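Local coordinates for protein glutathione s-transferase (Oryza sativa, PDB 1OYJ) that conjugates reduced glutathione to a wide range of hydrophobic electrophiles, as a plant tau-class glutathione transferase, at residues A[8-13]-A[35-40]; A[14-19]-A[170-175]; A[21-26]-A[205-210]. One frame throughout, in Å; residues are numbered along the deposited sequence.

Each contact uses a part of the unit strand 7-11, helix 16-28 and strand 33-36 of the thioredoxin-like N-terminal domain; contacts 2 and 3 join it to the C-terminal domain. Contact 1 pairs the two strands and reaches glutathione through Leu39. Contact 2 packs the start of the helix on residues 170-175 and holds Ser15 and Phe17 of the same pocket. Contact 3 packs the next part of the helix on helix 205-210. The centres of contacts 1 and 2 lie about 14 Å apart, those of 2 and 3 about 11 Å. Arg22 of contact 3 ties back to contact 1, its NE 2.6 Å from Asp11 OD2 in a salt bridge. Gln19 NE2 of contact 2 lies 2.9 Å from Trp13 O.

Contact 1. Residues A[8-13]-A[35-40]; sequences VLLDFW and REEDLG. With GSH (glutathione), chain N.
Phe12 meets Glu36 and Leu39 where two parallel strands of the thioredoxin-like domain run out into loops. The strands belong to the beta-alpha-beta unit 7-11, 16-28 and 33-36. Leu39 CD1 lies 4.0 Å from Phe12 CD2. The same methyl touches glutathione, with CB2 of the ligand 3.8 Å from Leu39 CD1, so Leu39 lines the pocket. Glu36 OE2 is 3.3 Å from Phe12 CD1, with the carboxylate plane turned 61° from the ring. An alanine in place of Phe12 would remove the ring, and would probably leave a gap between Leu39 CD1 and Glu36 OE2 beside the glutathione pocket.

The Glu36 carboxylate is held by the backbone of Trp13, the residue after Phe12. Its OE2 accepts from Trp13 N at 2.8 Å through the syn lone pair. The chain bends at chi2 (76°), which turns CD back toward Trp13. The same oxygen lies in the plane of the Trp13 ring, at the CD1 edge. Tyr34 OH bonds the other oxygen, OE1.

Behind this lies the strand pairing. Arg35 N donates to Leu9 O, and Arg35 O accepts from Asp11 N. Glu37 N closes the row on Asp11 O at 2.7 Å. Asp11 turns its carboxylate away to Arg22. On the other face of the sheet, Leu10 and Arg35 lie side by side, and Glu33 takes Arg35 NE in a salt bridge. The extended Arg35 chain carries its guanidinium past Val8, whose CG1 sits over one face, 3.8 Å from Arg35 NE.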
loop_
_atom_site.group_PDB
_atom_site.type_symbol
_atom_site.label_atom_id
_atom_site.label_comp_id
_atom_site.label_asym_id
_atom_site.label_seq_id
_atom_site.Cartn_x
_atom_site.Cartn_y
_atom_site.Cartn_z
ATOM N N VAL A 8 -8.068 21.222 1.554
ATOM C CA VAL A 8 -7.350 21.534 2.770
ATOM C C VAL A 8 -6.456 20.375 3.103
ATOM O O VAL A 8 -6.905 19.211 3.012
ATOM C CB VAL A 8 -8.338 21.709 3.922
ATOM C CG1 VAL A 8 -7.566 21.981 5.214
ATOM C CG2 VAL A 8 -9.345 22.836 3.636
ATOM N N LEU A 9 -5.242 20.674 3.556
ATOM C CA LEU A 9 -4.276 19.644 3.814
ATOM C C LEU A 9 -3.796 19.766 5.228
ATOM O O LEU A 9 -3.233 20.831 5.595
ATOM C CB LEU A 9 -3.143 19.762 2.819
ATOM C CG LEU A 9 -2.109 18.607 2.897
ATOM C CD1 LEU A 9 -2.680 17.275 2.357
ATOM C CD2 LEU A 9 -0.850 18.983 2.009
ATOM N N LEU A 10 -4.081 18.765 6.057
ATOM C CA LEU A 10 -3.584 18.731 7.413
ATOM C C LEU A 10 -2.208 18.085 7.281
ATOM O O LEU A 10 -2.079 16.978 6.753
ATOM C CB LEU A 10 -4.482 17.919 8.322
ATOM C CG LEU A 10 -5.972 18.235 8.230
ATOM C CD1 LEU A 10 -6.786 17.496 9.360
ATOM C CD2 LEU A 10 -6.166 19.748 8.433
ATOM N N ASP A 11 -1.168 18.750 7.764
ATOM C CA ASP A 11 0.175 18.240 7.507
ATOM C C ASP A 11 1.156 18.652 8.621
ATOM O O ASP A 11 0.769 19.298 9.643
ATOM C CB ASP A 11 0.478 18.773 6.116
ATOM C CG ASP A 11 1.544 17.991 5.334
ATOM O OD1 ASP A 11 2.283 17.149 5.902
ATOM O OD2 ASP A 11 1.657 18.217 4.105
ATOM N N PHE A 12 2.404 18.260 8.482
ATOM C CA PHE A 12 3.468 18.539 9.417
ATOM C C PHE A 12 4.609 18.943 8.477
ATOM O O PHE A 12 4.887 18.214 7.479
ATOM C CB PHE A 12 3.797 17.320 10.261
ATOM C CG PHE A 12 4.968 17.532 11.168
ATOM C CD1 PHE A 12 4.983 18.602 12.008
ATOM C CD2 PHE A 12 5.979 16.615 11.263
ATOM C CE1 PHE A 12 6.051 18.840 12.900
ATOM C CE2 PHE A 12 7.048 16.823 12.174
ATOM C CZ PHE A 12 7.094 17.965 12.962
ATOM N N TRP A 13 5.246 20.086 8.704
ATOM C CA TRP A 13 6.196 20.658 7.687
ATOM C C TRP A 13 7.229 19.711 7.079
ATOM O O TRP A 13 7.420 19.675 5.874
ATOM C CB TRP A 13 6.867 21.944 8.284
ATOM C CG TRP A 13 7.833 21.666 9.357
ATOM C CD1 TRP A 13 7.564 21.525 10.606
ATOM C CD2 TRP A 13 9.220 21.477 9.208
ATOM N NE1 TRP A 13 8.681 21.161 11.328
ATOM C CE2 TRP A 13 9.738 21.183 10.475
ATOM C CE3 TRP A 13 10.086 21.533 8.128
ATOM C CZ2 TRP A 13 11.071 20.879 10.692
ATOM C CZ3 TRP A 13 11.408 21.283 8.338
ATOM C CH2 TRP A 13 11.900 20.991 9.592
ATOM N N ARG A 35 -2.629 23.422 6.648
ATOM C CA ARG A 35 -2.723 23.618 8.083
ATOM C C ARG A 35 -1.680 22.810 8.798
ATOM O O ARG A 35 -1.646 21.593 8.639
ATOM C CB ARG A 35 -4.102 23.229 8.588
ATOM C CG ARG A 35 -5.231 23.958 7.885
ATOM C CD ARG A 35 -6.518 23.906 8.632
ATOM N NE ARG A 35 -7.582 24.627 7.948
ATOM C CZ ARG A 35 -8.866 24.339 8.072
ATOM N NH1 ARG A 35 -9.782 25.015 7.403
ATOM N NH2 ARG A 35 -9.238 23.342 8.852
ATOM N N GLU A 36 -0.795 23.475 9.544
ATOM C CA GLU A 36 0.263 22.827 10.287
ATOM C C GLU A 36 -0.261 22.132 11.554
ATOM O O GLU A 36 -0.782 22.786 12.476
ATOM C CB GLU A 36 1.322 23.852 10.690
ATOM C CG GLU A 36 2.519 23.247 11.403
ATOM C CD GLU A 36 3.472 22.512 10.439
ATOM O OE1 GLU A 36 3.558 22.896 9.298
ATOM O OE2 GLU A 36 4.119 21.555 10.860
ATOM N N GLU A 37 -0.044 20.851 11.700
ATOM C CA GLU A 37 -0.477 20.215 12.929
ATOM C C GLU A 37 0.647 20.009 13.921
ATOM O O GLU A 37 1.705 19.629 13.538
ATOM C CB GLU A 37 -1.042 18.824 12.631
ATOM C CG GLU A 37 -2.384 18.843 11.930
ATOM C CD GLU A 37 -3.538 18.973 12.919
ATOM O OE1 GLU A 37 -3.339 18.656 14.114
ATOM O OE2 GLU A 37 -4.650 19.306 12.468
ATOM N N ASP A 38 0.345 20.095 15.218
ATOM C CA ASP A 38 1.322 19.757 16.247
ATOM C C ASP A 38 1.093 18.308 16.590
ATOM O O ASP A 38 0.104 17.935 17.288
ATOM C CB ASP A 38 1.110 20.658 17.502
ATOM C CG ASP A 38 1.974 20.243 18.708
ATOM O OD1 ASP A 38 2.686 19.207 18.661
ATOM O OD2 ASP A 38 1.953 20.921 19.781
ATOM N N LEU A 39 1.996 17.435 16.197
ATOM C CA LEU A 39 1.714 16.006 16.374
ATOM C C LEU A 39 1.636 15.528 17.834
ATOM O O LEU A 39 1.002 14.460 18.111
ATOM C CB LEU A 39 2.636 15.159 15.541
ATOM C CG LEU A 39 2.418 15.379 14.042
ATOM C CD1 LEU A 39 3.356 14.436 13.267
ATOM C CD2 LEU A 39 1.009 15.104 13.509
ATOM N N GLY A 40 2.175 16.350 18.743
ATOM C CA GLY A 40 2.111 16.131 20.173
ATOM C C GLY A 40 0.818 16.719 20.722
ATOM O O GLY A 40 0.461 16.492 21.889
HETATM N N1 GSH N . 1.226 5.630 5.697
HETATM C CA1 GSH N . 1.389 7.034 5.892
HETATM C C1 GSH N . 1.134 7.952 4.758
HETATM O O11 GSH N . 0.602 9.042 4.735
HETATM O O12 GSH N . 1.576 7.518 3.716
HETATM C CB1 GSH N . 2.181 7.569 7.066
HETATM C CG1 GSH N . 2.085 9.073 7.346
HETATM C CD1 GSH N . 2.862 9.385 8.620
HETATM O OE1 GSH N . 3.719 8.595 8.977
HETATM N N2 GSH N . 2.624 10.521 9.277
HETATM C CA2 GSH N . 3.331 10.855 10.489
HETATM C C2 GSH N . 2.241 10.965 11.569
HETATM O O2 GSH N . 1.311 11.703 11.316
HETATM C CB2 GSH N . 4.041 12.189 10.256
HETATM S SG2 GSH N . 5.467 11.987 9.118
HETATM N N3 GSH N . 2.171 10.151 12.623
HETATM C CA3 GSH N . 1.801 10.916 13.841
HETATM C C3 GSH N . 2.472 10.703 15.197
HETATM O O31 GSH N . 1.791 10.651 16.272
HETATM O O32 GSH N . 3.690 10.638 15.261
#

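Contact 2. Residues A[14-19]-A[170-175]; sequences VSPFGQ and VPFTAW. With GSH (glutathione), chain N.
Val14 puts its CG2 methyl 4.1 Å from Trp175 CZ2, and its carbonyl oxygen meets the same indole edge in plane. Ser15, a glutathione-binding residue, faces the other way, with OG 3.3 Å from SG2 of the ligand. It is also the N-cap of helix 16-28: OG accepts from Gly18 N, and weakly from Phe17 N. Pro16 has the largest share of the packing. Its CB stands over the face of the Phe172 ring in a CH-pi contact, 4.0 Å from the centroid. The same CB is 3.8 Å from Pro171 CB. Phe17 turns one ring face to glutathione CB1 and brings CE2 to the edge of Phe172. Gln19 slides past Pro171, with OE1 3.5 Å from Pro171 CB. A water joins Gln19 OE1, Pro171 O and Trp175 NE1, donating to both oxygens and accepting from the indole. The Gln19 amide nitrogen turns to the Trp13 carbonyl, its hydrogen-bond partner.

The contact joins the N-terminal domain to the helical C-terminal domain. Residues 170-175 link helices 164-169 and 176-183, while helix 214-229 packs against Val14 and Trp175, and helix 192-201 against Thr173.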
loop_
_atom_site.group_PDB
_atom_site.type_symbol
_atom_site.label_atom_id
_atom_site.label_comp_id
_atom_site.label_asym_id
_atom_site.label_seq_id
_atom_site.Cartn_x
_atom_site.Cartn_y
_atom_site.Cartn_z
ATOM N N VAL A 14 7.924 18.966 7.916
ATOM C CA VAL A 14 9.041 18.095 7.498
ATOM C C VAL A 14 8.578 16.712 6.977
ATOM O O VAL A 14 9.389 15.914 6.514
ATOM C CB VAL A 14 10.002 17.905 8.692
ATOM C CG1 VAL A 14 9.394 16.868 9.692
ATOM C CG2 VAL A 14 11.391 17.436 8.234
ATOM N N SER A 15 7.268 16.414 7.049
ATOM C CA SER A 15 6.760 15.115 6.533
ATOM C C SER A 15 6.954 14.850 5.039
ATOM O O SER A 15 6.360 15.500 4.222
ATOM C CB SER A 15 5.262 14.913 6.802
ATOM O OG SER A 15 4.840 13.665 6.330
ATOM N N PRO A 16 7.664 13.781 4.739
ATOM C CA PRO A 16 7.861 13.370 3.347
ATOM C C PRO A 16 6.543 12.954 2.742
ATOM O O PRO A 16 6.314 13.151 1.546
ATOM C CB PRO A 16 8.845 12.242 3.461
ATOM C CG PRO A 16 8.808 11.783 4.867
ATOM C CD PRO A 16 8.419 12.960 5.667
ATOM N N PHE A 17 5.646 12.364 3.595
ATOM C CA PHE A 17 4.384 11.857 3.129
ATOM C C PHE A 17 3.425 12.992 2.760
ATOM O O PHE A 17 2.796 13.000 1.706
ATOM C CB PHE A 17 3.769 10.967 4.208
ATOM C CG PHE A 17 4.634 9.817 4.594
ATOM C CD1 PHE A 17 5.249 9.777 5.805
ATOM C CD2 PHE A 17 4.787 8.773 3.746
ATOM C CE1 PHE A 17 6.010 8.685 6.188
ATOM C CE2 PHE A 17 5.560 7.691 4.108
ATOM C CZ PHE A 17 6.179 7.688 5.330
ATOM N N GLY A 18 3.370 14.031 3.597
ATOM C CA GLY A 18 2.557 15.217 3.274
ATOM C C GLY A 18 3.183 16.002 2.116
ATOM O O GLY A 18 2.530 16.451 1.222
ATOM N N GLN A 19 4.484 16.043 2.054
ATOM C CA GLN A 19 5.128 16.674 0.928
ATOM C C GLN A 19 4.748 16.051 -0.442
ATOM O O GLN A 19 4.664 16.755 -1.415
ATOM C CB GLN A 19 6.628 16.718 1.132
ATOM C CG GLN A 19 7.043 17.769 2.231
ATOM C CD GLN A 19 8.411 17.464 2.749
ATOM O OE1 GLN A 19 9.049 16.616 2.203
ATOM N NE2 GLN A 19 8.850 18.123 3.835
ATOM N N VAL A 170 10.426 11.437 -4.229
ATOM C CA VAL A 170 11.237 12.706 -4.214
ATOM C C VAL A 170 11.412 13.395 -2.874
ATOM O O VAL A 170 12.486 13.900 -2.615
ATOM C CB VAL A 170 10.843 13.669 -5.287
ATOM C CG1 VAL A 170 9.544 14.268 -5.050
ATOM C CG2 VAL A 170 11.951 14.721 -5.567
ATOM N N PRO A 171 10.415 13.380 -1.988
ATOM C CA PRO A 171 10.656 13.993 -0.682
ATOM C C PRO A 171 11.818 13.392 0.096
ATOM O O PRO A 171 12.524 14.102 0.818
ATOM C CB PRO A 171 9.327 13.869 0.047
ATOM C CG PRO A 171 8.293 13.699 -1.106
ATOM C CD PRO A 171 9.027 12.892 -2.129
ATOM N N PHE A 172 12.102 12.126 -0.120
ATOM C CA PHE A 172 13.178 11.532 0.586
ATOM C C PHE A 172 14.546 11.999 0.079
ATOM O O PHE A 172 15.540 11.828 0.781
ATOM C CB PHE A 172 13.040 9.989 0.556
ATOM C CG PHE A 172 11.848 9.493 1.286
ATOM C CD1 PHE A 172 10.656 9.159 0.622
ATOM C CD2 PHE A 172 11.869 9.400 2.653
ATOM C CE1 PHE A 172 9.587 8.732 1.390
ATOM C CE2 PHE A 172 10.796 9.000 3.332
ATOM C CZ PHE A 172 9.673 8.669 2.723
ATOM N N THR A 173 14.569 12.611 -1.113
ATOM C CA THR A 173 15.844 13.176 -1.592
ATOM C C THR A 173 16.349 14.257 -0.589
ATOM O O THR A 173 17.537 14.496 -0.471
ATOM C CB THR A 173 15.776 13.751 -2.963
ATOM O OG1 THR A 173 14.904 14.919 -3.029
ATOM C CG2 THR A 173 15.304 12.702 -3.959
ATOM N N ALA A 174 15.436 14.877 0.155
ATOM C CA ALA A 174 15.846 15.828 1.143
ATOM C C ALA A 174 16.514 15.213 2.407
ATOM O O ALA A 174 17.118 15.956 3.179
ATOM C CB ALA A 174 14.698 16.672 1.601
ATOM N N TRP A 175 16.373 13.909 2.562
ATOM C CA TRP A 175 16.971 13.137 3.628
ATOM C C TRP A 175 18.219 12.437 3.162
ATOM O O TRP A 175 18.888 11.790 3.978
ATOM C CB TRP A 175 15.936 12.117 4.149
ATOM C CG TRP A 175 14.671 12.719 4.640
ATOM C CD1 TRP A 175 13.788 13.373 3.940
ATOM C CD2 TRP A 175 14.177 12.726 5.987
ATOM N NE1 TRP A 175 12.741 13.784 4.721
ATOM C CE2 TRP A 175 12.966 13.392 5.989
ATOM C CE3 TRP A 175 14.632 12.227 7.176
ATOM C CZ2 TRP A 175 12.195 13.555 7.134
ATOM C CZ3 TRP A 175 13.881 12.453 8.305
ATOM C CH2 TRP A 175 12.688 13.072 8.266
HETATM N N1 GSH N . 1.226 5.630 5.697
HETATM C CA1 GSH N . 1.389 7.034 5.892
HETATM C C1 GSH N . 1.134 7.952 4.758
HETATM O O11 GSH N . 0.602 9.042 4.735
HETATM O O12 GSH N . 1.576 7.518 3.716
HETATM C CB1 GSH N . 2.181 7.569 7.066
HETATM C CG1 GSH N . 2.085 9.073 7.346
HETATM C CD1 GSH N . 2.862 9.385 8.620
HETATM O OE1 GSH N . 3.719 8.595 8.977
HETATM N N2 GSH N . 2.624 10.521 9.277
HETATM C CA2 GSH N . 3.331 10.855 10.489
HETATM C C2 GSH N . 2.241 10.965 11.569
HETATM O O2 GSH N . 1.311 11.703 11.316
HETATM C CB2 GSH N . 4.041 12.189 10.256
HETATM S SG2 GSH N . 5.467 11.987 9.118
HETATM N N3 GSH N . 2.171 10.151 12.623
HETATM C CA3 GSH N . 1.801 10.916 13.841
HETATM C C3 GSH N . 2.472 10.703 15.197
HETATM O O31 GSH N . 1.791 10.651 16.272
HETATM O O32 GSH N . 3.690 10.638 15.261
HETATM O O HOH W 1 11.274 15.381 3.130
#

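Contact 3. Residues A[21-26]-A[205-210]; sequences CRIAMA and DSVVKH
The His210 ring lies with one face over Arg22 CB where two helices of different domains cross. Helix 16-28 belongs to the thioredoxin-like domain and helix 205-210 to the all-helical C-terminal region of the glutathione transferase fold. The short segments approach to 8.8 Å between axes, at 140° between their directions.

The main contact is a CH-pi one. Arg22 CB stands 3.4 Å from the centroid of the His210 ring, close to the ring normal. The imidazole lies between two aliphatic groups, because Lys209 CG covers its opposite face. In His210, CG is anti to the carbonyl carbon (chi1 -70°), which places it 3.4 Å from Arg22 CB. The Arg22 chain runs on past ND1, with CD 3.7 Å from His210 ND1, and then bends at chi3 (-123°). The guanidinium plane stands nearly perpendicular to the imidazole ring. Its charge goes to Asp11, and NH2 bonds Trp13 O. This is likely to fix the far end of the arginine while CB supports the histidine.

Next to it, Ile23 slides past His210 in the opposite direction, with CG1 3.9 Å from His210 CB. Its CG2 branch turns to Ser206 OG at 3.6 Å, while CD1 approaches Val207 CG2 more loosely. Ser206 OG bonds Glu27 OE2. Ala26 fits close to Ser206, CB to CB at 3.7 Å, and its CB also meets the edge of the imidazole. A water in the planes of both flat groups joins Arg22 NH2 to His210, 2.7 Å from His210 ND1.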
loop_
_atom_site.group_PDB
_atom_site.type_symbol
_atom_site.label_atom_id
_atom_site.label_comp_id
_atom_site.label_asym_id
_atom_site.label_seq_id
_atom_site.Cartn_x
_atom_site.Cartn_y
_atom_site.Cartn_z
ATOM N N CYS A 21 1.843 15.019 -1.311
ATOM C CA CYS A 21 0.584 15.521 -1.702
ATOM C C CYS A 21 0.749 17.010 -2.050
ATOM O O CYS A 21 0.069 17.536 -2.927
ATOM C CB CYS A 21 -0.400 15.416 -0.553
ATOM S SG CYS A 21 -0.522 13.802 0.199
ATOM N N ARG A 22 1.619 17.716 -1.325
ATOM C CA ARG A 22 1.880 19.136 -1.721
ATOM C C ARG A 22 2.409 19.247 -3.181
ATOM O O ARG A 22 1.925 20.130 -3.954
ATOM C CB ARG A 22 2.879 19.894 -0.799
ATOM C CG ARG A 22 2.331 20.050 0.692
ATOM C CD ARG A 22 3.371 20.489 1.748
ATOM N NE ARG A 22 3.501 19.575 2.837
ATOM C CZ ARG A 22 4.477 19.615 3.707
ATOM N NH1 ARG A 22 4.545 18.701 4.642
ATOM N NH2 ARG A 22 5.424 20.525 3.599
ATOM N N ILE A 23 3.428 18.451 -3.494
ATOM C CA ILE A 23 4.037 18.466 -4.843
ATOM C C ILE A 23 3.016 18.091 -5.899
ATOM O O ILE A 23 2.967 18.689 -6.943
ATOM C CB ILE A 23 5.245 17.528 -4.839
ATOM C CG1 ILE A 23 6.344 18.178 -3.980
ATOM C CG2 ILE A 23 5.768 17.176 -6.214
ATOM C CD1 ILE A 23 7.416 17.107 -3.592
ATOM N N ALA A 24 2.188 17.067 -5.606
ATOM C CA ALA A 24 1.197 16.612 -6.571
ATOM C C ALA A 24 0.123 17.658 -6.880
ATOM O O ALA A 24 -0.217 17.899 -8.060
ATOM C CB ALA A 24 0.615 15.324 -6.131
ATOM N N MET A 25 -0.357 18.345 -5.849
ATOM C CA MET A 25 -1.237 19.466 -6.064
ATOM C C MET A 25 -0.558 20.606 -6.820
ATOM O O MET A 25 -1.112 21.131 -7.785
ATOM C CB MET A 25 -1.838 19.926 -4.712
ATOM C CG MET A 25 -2.907 18.945 -4.258
ATOM S SD MET A 25 -3.822 19.385 -2.777
ATOM C CE MET A 25 -2.620 19.194 -1.435
ATOM N N ALA A 26 0.655 20.977 -6.425
ATOM C CA ALA A 26 1.391 21.962 -7.178
ATOM C C ALA A 26 1.519 21.569 -8.630
ATOM O O ALA A 26 1.303 22.407 -9.548
ATOM C CB ALA A 26 2.744 22.192 -6.577
ATOM N N ASP A 205 9.844 23.314 -10.063
ATOM C CA ASP A 205 9.211 24.324 -9.171
ATOM C C ASP A 205 8.393 23.701 -8.021
ATOM O O ASP A 205 8.474 24.156 -6.896
ATOM C CB ASP A 205 8.297 25.276 -9.918
ATOM C CG ASP A 205 9.060 26.260 -10.841
ATOM O OD1 ASP A 205 8.361 26.880 -11.639
ATOM O OD2 ASP A 205 10.303 26.451 -10.902
ATOM N N SER A 206 7.600 22.694 -8.312
ATOM C CA SER A 206 6.824 22.073 -7.262
ATOM C C SER A 206 7.733 21.547 -6.150
ATOM O O SER A 206 7.388 21.607 -4.949
ATOM C CB SER A 206 5.947 20.933 -7.824
ATOM O OG SER A 206 6.729 19.906 -8.437
ATOM N N VAL A 207 8.881 21.007 -6.525
ATOM C CA VAL A 207 9.782 20.368 -5.590
ATOM C C VAL A 207 10.541 21.440 -4.825
ATOM O O VAL A 207 10.772 21.303 -3.639
ATOM C CB VAL A 207 10.765 19.377 -6.363
ATOM C CG1 VAL A 207 11.742 18.849 -5.426
ATOM C CG2 VAL A 207 9.984 18.203 -6.979
ATOM N N VAL A 208 11.026 22.464 -5.513
ATOM C CA VAL A 208 11.694 23.609 -4.889
ATOM C C VAL A 208 10.766 24.225 -3.831
ATOM O O VAL A 208 11.154 24.501 -2.730
ATOM C CB VAL A 208 12.031 24.695 -5.957
ATOM C CG1 VAL A 208 12.585 26.006 -5.356
ATOM C CG2 VAL A 208 12.999 24.160 -7.007
ATOM N N LYS A 209 9.508 24.390 -4.189
ATOM C CA LYS A 209 8.580 24.961 -3.268
ATOM C C LYS A 209 8.355 24.163 -1.992
ATOM O O LYS A 209 8.313 24.691 -0.891
ATOM C CB LYS A 209 7.256 25.131 -3.980
ATOM C CG LYS A 209 6.186 25.657 -3.056
ATOM C CD LYS A 209 5.138 26.341 -3.872
ATOM C CE LYS A 209 4.590 27.591 -3.200
ATOM N NZ LYS A 209 5.251 28.843 -3.578
ATOM N N HIS A 210 8.137 22.862 -2.152
ATOM C CA HIS A 210 7.709 22.065 -1.056
ATOM C C HIS A 210 8.748 21.243 -0.284
ATOM O O HIS A 210 8.439 20.736 0.779
ATOM C CB HIS A 210 6.519 21.243 -1.575
ATOM C CG HIS A 210 5.303 22.110 -1.830
ATOM N ND1 HIS A 210 4.712 22.835 -0.824
ATOM C CD2 HIS A 210 4.541 22.297 -2.926
ATOM C CE1 HIS A 210 3.695 23.526 -1.332
ATOM N NE2 HIS A 210 3.562 23.204 -2.603
HETATM O O HOH W 2 5.496 23.068 1.777
#